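Local coordinates for protein beta-N-acetylhexosaminidase (Bacteroides fragilis, PDB 4PYS) that probably releases terminal beta-linked N-acetylhexosamine from glycans by hydrolysis, as a glycoside hydrolase of family 20, at residues 166-177 against 197-206. Sequence-based numbering, arbitrary orientation.
Sequences WHLTEGLGWRIE and QQGFYSQEEV
Arg175 lies along the loop 197-200 and can be followed outward atom by atom. Its CB rests against the Tyr201 ring, 3.9 Å from CD2. The chain then turns about the CB-CG bond (chi2 -146°), and CG and CD pass the carbonyl oxygen of Gly199. At the tip NH1 donates to Gly199 O at 2.9 Å, in the guanidinium plane and on a lone pair. NH1 and NH2 together grip Gln197 O end-on, each at 3.0 Å, from above its carbonyl plane; a water joins the same oxygen to Leu172 O. The backbone of Arg175 takes part too, its O accepting a nearly straight bond from Tyr201 N, while Glu177 N returns one to Tyr201 O, a single beta bridge between Ile176 and Tyr201. The edge of Trp166 meets the face of Tyr201, CZ2 over the middle of the ring and 3.4 Å above its plane. Glu177 stretches out to take Gln203 N on OE1 (2.9 Å), and Gln203 NE2, shared with Glu276, donates to Glu177 O. Ser202 and Glu205 close a capping box at the start of helix 203-214. All this lies within the beta-alpha-beta crossover linking strand 163-170 through that helix to parallel strand 219-223 of the family 20 TIM-barrel domain.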
loop_
_atom_site.group_PDB
_atom_site.type_symbol
_atom_site.label_atom_id
_atom_site.label_comp_id
_atom_site.label_asym_id
_atom_site.label_seq_id
_atom_site.Cartn_x
_atom_site.Cartn_y
_atom_site.Cartn_z
ATOM N N TRP A 166 -5.715 0.613 1.452
ATOM C CA TRP A 166 -6.599 -0.106 2.364
ATOM C C TRP A 166 -7.910 -0.421 1.641
ATOM O O TRP A 166 -8.736 0.462 1.431
ATOM C CB TRP A 166 -6.872 0.760 3.605
ATOM C CG TRP A 166 -7.321 -0.001 4.824
ATOM C CD1 TRP A 166 -7.453 -1.356 4.953
ATOM C CD2 TRP A 166 -7.693 0.564 6.090
ATOM N NE1 TRP A 166 -7.891 -1.666 6.231
ATOM C CE2 TRP A 166 -8.040 -0.505 6.944
ATOM C CE3 TRP A 166 -7.773 1.871 6.579
ATOM C CZ2 TRP A 166 -8.475 -0.304 8.266
ATOM C CZ3 TRP A 166 -8.190 2.073 7.894
ATOM C CH2 TRP A 166 -8.546 0.989 8.718
ATOM N N HIS A 167 -8.071 -1.677 1.235
ATOM C CA HIS A 167 -9.224 -2.111 0.456
ATOM C C HIS A 167 -10.317 -2.409 1.471
ATOM O O HIS A 167 -10.328 -3.478 2.081
ATOM C CB HIS A 167 -8.844 -3.360 -0.360
ATOM C CG HIS A 167 -9.909 -3.829 -1.308
ATOM N ND1 HIS A 167 -10.044 -3.333 -2.588
ATOM C CD2 HIS A 167 -10.873 -4.771 -1.168
ATOM C CE1 HIS A 167 -11.060 -3.933 -3.188
ATOM N NE2 HIS A 167 -11.580 -4.811 -2.347
ATOM N N LEU A 168 -11.224 -1.450 1.654
ATOM C CA LEU A 168 -12.149 -1.428 2.785
ATOM C C LEU A 168 -13.552 -1.923 2.484
ATOM O O LEU A 168 -14.334 -2.146 3.407
ATOM C CB LEU A 168 -12.271 0.007 3.321
ATOM C CG LEU A 168 -11.086 0.484 4.148
ATOM C CD1 LEU A 168 -11.001 2.013 4.102
ATOM C CD2 LEU A 168 -11.250 0.004 5.572
ATOM N N THR A 169 -13.901 -2.060 1.208
ATOM C CA THR A 169 -15.270 -2.432 0.866
ATOM C C THR A 169 -15.261 -3.526 -0.173
ATOM O O THR A 169 -14.455 -3.507 -1.102
ATOM C CB THR A 169 -16.078 -1.242 0.308
ATOM O OG1 THR A 169 -15.588 -0.908 -0.999
ATOM C CG2 THR A 169 -15.959 -0.028 1.234
ATOM N N GLU A 170 -16.166 -4.479 -0.002
ATOM C CA GLU A 170 -16.265 -5.637 -0.877
ATOM C C GLU A 170 -17.685 -6.140 -0.774
ATOM O O GLU A 170 -18.431 -5.718 0.122
ATOM C CB GLU A 170 -15.330 -6.742 -0.394
ATOM C CG GLU A 170 -13.971 -6.735 -1.061
ATOM C CD GLU A 170 -14.079 -7.028 -2.539
ATOM O OE1 GLU A 170 -15.052 -7.711 -2.924
ATOM O OE2 GLU A 170 -13.207 -6.572 -3.313
ATOM N N GLY A 171 -18.066 -7.052 -1.667
ATOM C CA GLY A 171 -19.384 -7.667 -1.583
ATOM C C GLY A 171 -19.550 -8.372 -0.243
ATOM O O GLY A 171 -20.634 -8.399 0.330
ATOM N N LEU A 172 -18.445 -8.913 0.265
ATOM C CA LEU A 172 -18.449 -9.687 1.501
ATOM C C LEU A 172 -18.256 -8.848 2.751
ATOM O O LEU A 172 -18.180 -9.396 3.851
ATOM C CB LEU A 172 -17.333 -10.731 1.466
ATOM C CG LEU A 172 -17.680 -12.102 0.903
ATOM C CD1 LEU A 172 -16.411 -12.914 0.689
ATOM C CD2 LEU A 172 -18.639 -12.816 1.836
ATOM N N GLY A 173 -18.137 -7.530 2.600
ATOM C CA GLY A 173 -17.917 -6.688 3.761
ATOM C C GLY A 173 -17.679 -5.228 3.443
ATOM O O GLY A 173 -16.778 -4.884 2.676
ATOM N N TRP A 174 -18.500 -4.370 4.036
ATOM C CA TRP A 174 -18.239 -2.939 4.019
ATOM C C TRP A 174 -17.689 -2.609 5.395
ATOM O O TRP A 174 -18.404 -2.737 6.384
ATOM C CB TRP A 174 -19.539 -2.162 3.794
ATOM C CG TRP A 174 -19.307 -0.700 3.739
ATOM C CD1 TRP A 174 -19.019 0.131 4.785
ATOM C CD2 TRP A 174 -19.319 0.118 2.566
ATOM N NE1 TRP A 174 -18.851 1.418 4.331
ATOM C CE2 TRP A 174 -19.027 1.436 2.972
ATOM C CE3 TRP A 174 -19.535 -0.140 1.211
ATOM C CZ2 TRP A 174 -18.966 2.505 2.063
ATOM C CZ3 TRP A 174 -19.474 0.916 0.311
ATOM C CH2 TRP A 174 -19.193 2.222 0.741
ATOM N N ARG A 175 -16.432 -2.191 5.476
ATOM C CA ARG A 175 -15.809 -2.050 6.789
ATOM C C ARG A 175 -15.438 -0.634 7.194
ATOM O O ARG A 175 -14.793 -0.445 8.229
ATOM C CB ARG A 175 -14.585 -2.977 6.896
ATOM C CG ARG A 175 -14.933 -4.398 6.500
ATOM C CD ARG A 175 -14.181 -5.461 7.279
ATOM N NE ARG A 175 -14.338 -6.732 6.582
ATOM C CZ ARG A 175 -15.258 -7.637 6.877
ATOM N NH1 ARG A 175 -16.085 -7.442 7.901
ATOM N NH2 ARG A 175 -15.339 -8.752 6.163
ATOM N N ILE A 176 -15.850 0.365 6.410
ATOM C CA ILE A 176 -15.516 1.743 6.761
ATOM C C ILE A 176 -16.761 2.448 7.289
ATOM O O ILE A 176 -17.780 2.520 6.599
ATOM C CB ILE A 176 -14.826 2.509 5.589
ATOM C CG1 ILE A 176 -14.511 3.945 6.002
ATOM C CG2 ILE A 176 -15.663 2.464 4.325
ATOM C CD1 ILE A 176 -13.434 4.029 7.056
ATOM N N GLU A 177 -16.699 2.909 8.536
ATOM C CA GLU A 177 -17.856 3.563 9.149
ATOM C C GLU A 177 -18.159 4.899 8.480
ATOM O O GLU A 177 -17.268 5.745 8.329
ATOM C CB GLU A 177 -17.649 3.768 10.656
ATOM C CG GLU A 177 -18.865 4.408 11.328
ATOM C CD GLU A 177 -18.690 4.651 12.817
ATOM O OE1 GLU A 177 -17.659 5.225 13.226
ATOM O OE2 GLU A 177 -19.604 4.283 13.581
ATOM N N GLN A 197 -14.736 -12.855 9.456
ATOM C CA GLN A 197 -15.370 -12.044 8.413
ATOM C C GLN A 197 -16.299 -10.953 8.960
ATOM O O GLN A 197 -16.962 -10.255 8.189
ATOM C CB GLN A 197 -16.087 -12.923 7.385
ATOM C CG GLN A 197 -15.113 -13.671 6.463
ATOM C CD GLN A 197 -15.797 -14.332 5.280
ATOM O OE1 GLN A 197 -16.830 -14.978 5.428
ATOM N NE2 GLN A 197 -15.212 -14.182 4.096
ATOM N N GLN A 198 -16.321 -10.787 10.281
ATOM C CA GLN A 198 -17.224 -9.822 10.916
ATOM C C GLN A 198 -16.444 -8.690 11.578
ATOM O O GLN A 198 -15.452 -8.931 12.265
ATOM C CB GLN A 198 -18.127 -10.507 11.949
ATOM C CG GLN A 198 -18.854 -11.749 11.439
ATOM C CD GLN A 198 -17.948 -12.973 11.373
ATOM O OE1 GLN A 198 -17.010 -13.112 12.163
ATOM N NE2 GLN A 198 -18.213 -13.855 10.412
ATOM N N GLY A 199 -16.884 -7.453 11.359
ATOM C CA GLY A 199 -16.292 -6.320 12.050
ATOM C C GLY A 199 -15.988 -5.156 11.134
ATOM O O GLY A 199 -15.902 -5.330 9.918
ATOM N N PHE A 200 -15.804 -3.973 11.713
ATOM C CA PHE A 200 -15.508 -2.788 10.909
ATOM C C PHE A 200 -14.586 -1.838 11.646
ATOM O O PHE A 200 -14.319 -2.011 12.840
ATOM C CB PHE A 200 -16.800 -2.063 10.522
ATOM C CG PHE A 200 -17.575 -1.533 11.697
ATOM C CD1 PHE A 200 -18.438 -2.360 12.397
ATOM C CD2 PHE A 200 -17.434 -0.208 12.103
ATOM C CE1 PHE A 200 -19.167 -1.879 13.488
ATOM C CE2 PHE A 200 -18.158 0.282 13.192
ATOM C CZ PHE A 200 -19.023 -0.559 13.884
ATOM N N TYR A 201 -14.113 -0.828 10.925
ATOM C CA TYR A 201 -13.253 0.199 11.488
ATOM C C TYR A 201 -14.088 1.456 11.721
ATOM O O TYR A 201 -14.644 2.032 10.782
ATOM C CB TYR A 201 -12.084 0.447 10.544
ATOM C CG TYR A 201 -11.414 -0.870 10.216
ATOM C CD1 TYR A 201 -10.614 -1.512 11.158
ATOM C CD2 TYR A 201 -11.647 -1.510 9.002
ATOM C CE1 TYR A 201 -10.021 -2.743 10.878
ATOM C CE2 TYR A 201 -11.066 -2.748 8.713
ATOM C CZ TYR A 201 -10.255 -3.359 9.659
ATOM O OH TYR A 201 -9.675 -4.593 9.399
ATOM N N SER A 202 -14.212 1.849 12.984
ATOM C CA SER A 202 -14.984 3.038 13.336
ATOM C C SER A 202 -14.183 4.260 12.920
ATOM O O SER A 202 -12.991 4.152 12.629
ATOM C CB SER A 202 -15.223 3.092 14.839
ATOM O OG SER A 202 -13.992 3.264 15.511
ATOM N N GLN A 203 -14.817 5.429 12.896
ATOM C CA GLN A 203 -14.088 6.625 12.498
ATOM C C GLN A 203 -12.959 6.931 13.487
ATOM O O GLN A 203 -11.902 7.421 13.090
ATOM C CB GLN A 203 -15.054 7.804 12.294
ATOM C CG GLN A 203 -16.088 7.465 11.222
ATOM C CD GLN A 203 -16.704 8.678 10.545
ATOM O OE1 GLN A 203 -16.672 9.793 11.074
ATOM N NE2 GLN A 203 -17.280 8.460 9.362
ATOM N N GLU A 204 -13.181 6.601 14.761
ATOM C CA GLU A 204 -12.156 6.762 15.799
ATOM C C GLU A 204 -10.940 5.877 15.541
ATOM O O GLU A 204 -9.799 6.327 15.645
ATOM C CB GLU A 204 -12.738 6.441 17.178
ATOM C CG GLU A 204 -13.181 7.668 17.948
ATOM C CD GLU A 204 -12.070 8.687 18.075
ATOM O OE1 GLU A 204 -10.998 8.338 18.615
ATOM O OE2 GLU A 204 -12.265 9.834 17.623
ATOM N N GLU A 205 -11.188 4.612 15.224
ATOM C CA GLU A 205 -10.106 3.690 14.863
ATOM C C GLU A 205 -9.335 4.148 13.620
ATOM O O GLU A 205 -8.107 4.023 13.554
ATOM C CB GLU A 205 -10.658 2.272 14.662
ATOM C CG GLU A 205 -11.094 1.591 15.962
ATOM C CD GLU A 205 -11.908 0.320 15.737
ATOM O OE1 GLU A 205 -12.711 0.276 14.779
ATOM O OE2 GLU A 205 -11.757 -0.632 16.534
ATOM N N VAL A 206 -10.049 4.673 12.629
ATOM C CA VAL A 206 -9.398 5.198 11.436
ATOM C C VAL A 206 -8.486 6.360 11.800
ATOM O O VAL A 206 -7.371 6.448 11.301
ATOM C CB VAL A 206 -10.427 5.640 10.378
ATOM C CG1 VAL A 206 -9.749 6.457 9.267
ATOM C CG2 VAL A 206 -11.118 4.422 9.792
HETATM O O HOH W 1 -18.988 -9.106 6.449
HETATM O O HOH W 2 -16.055 6.312 15.808
#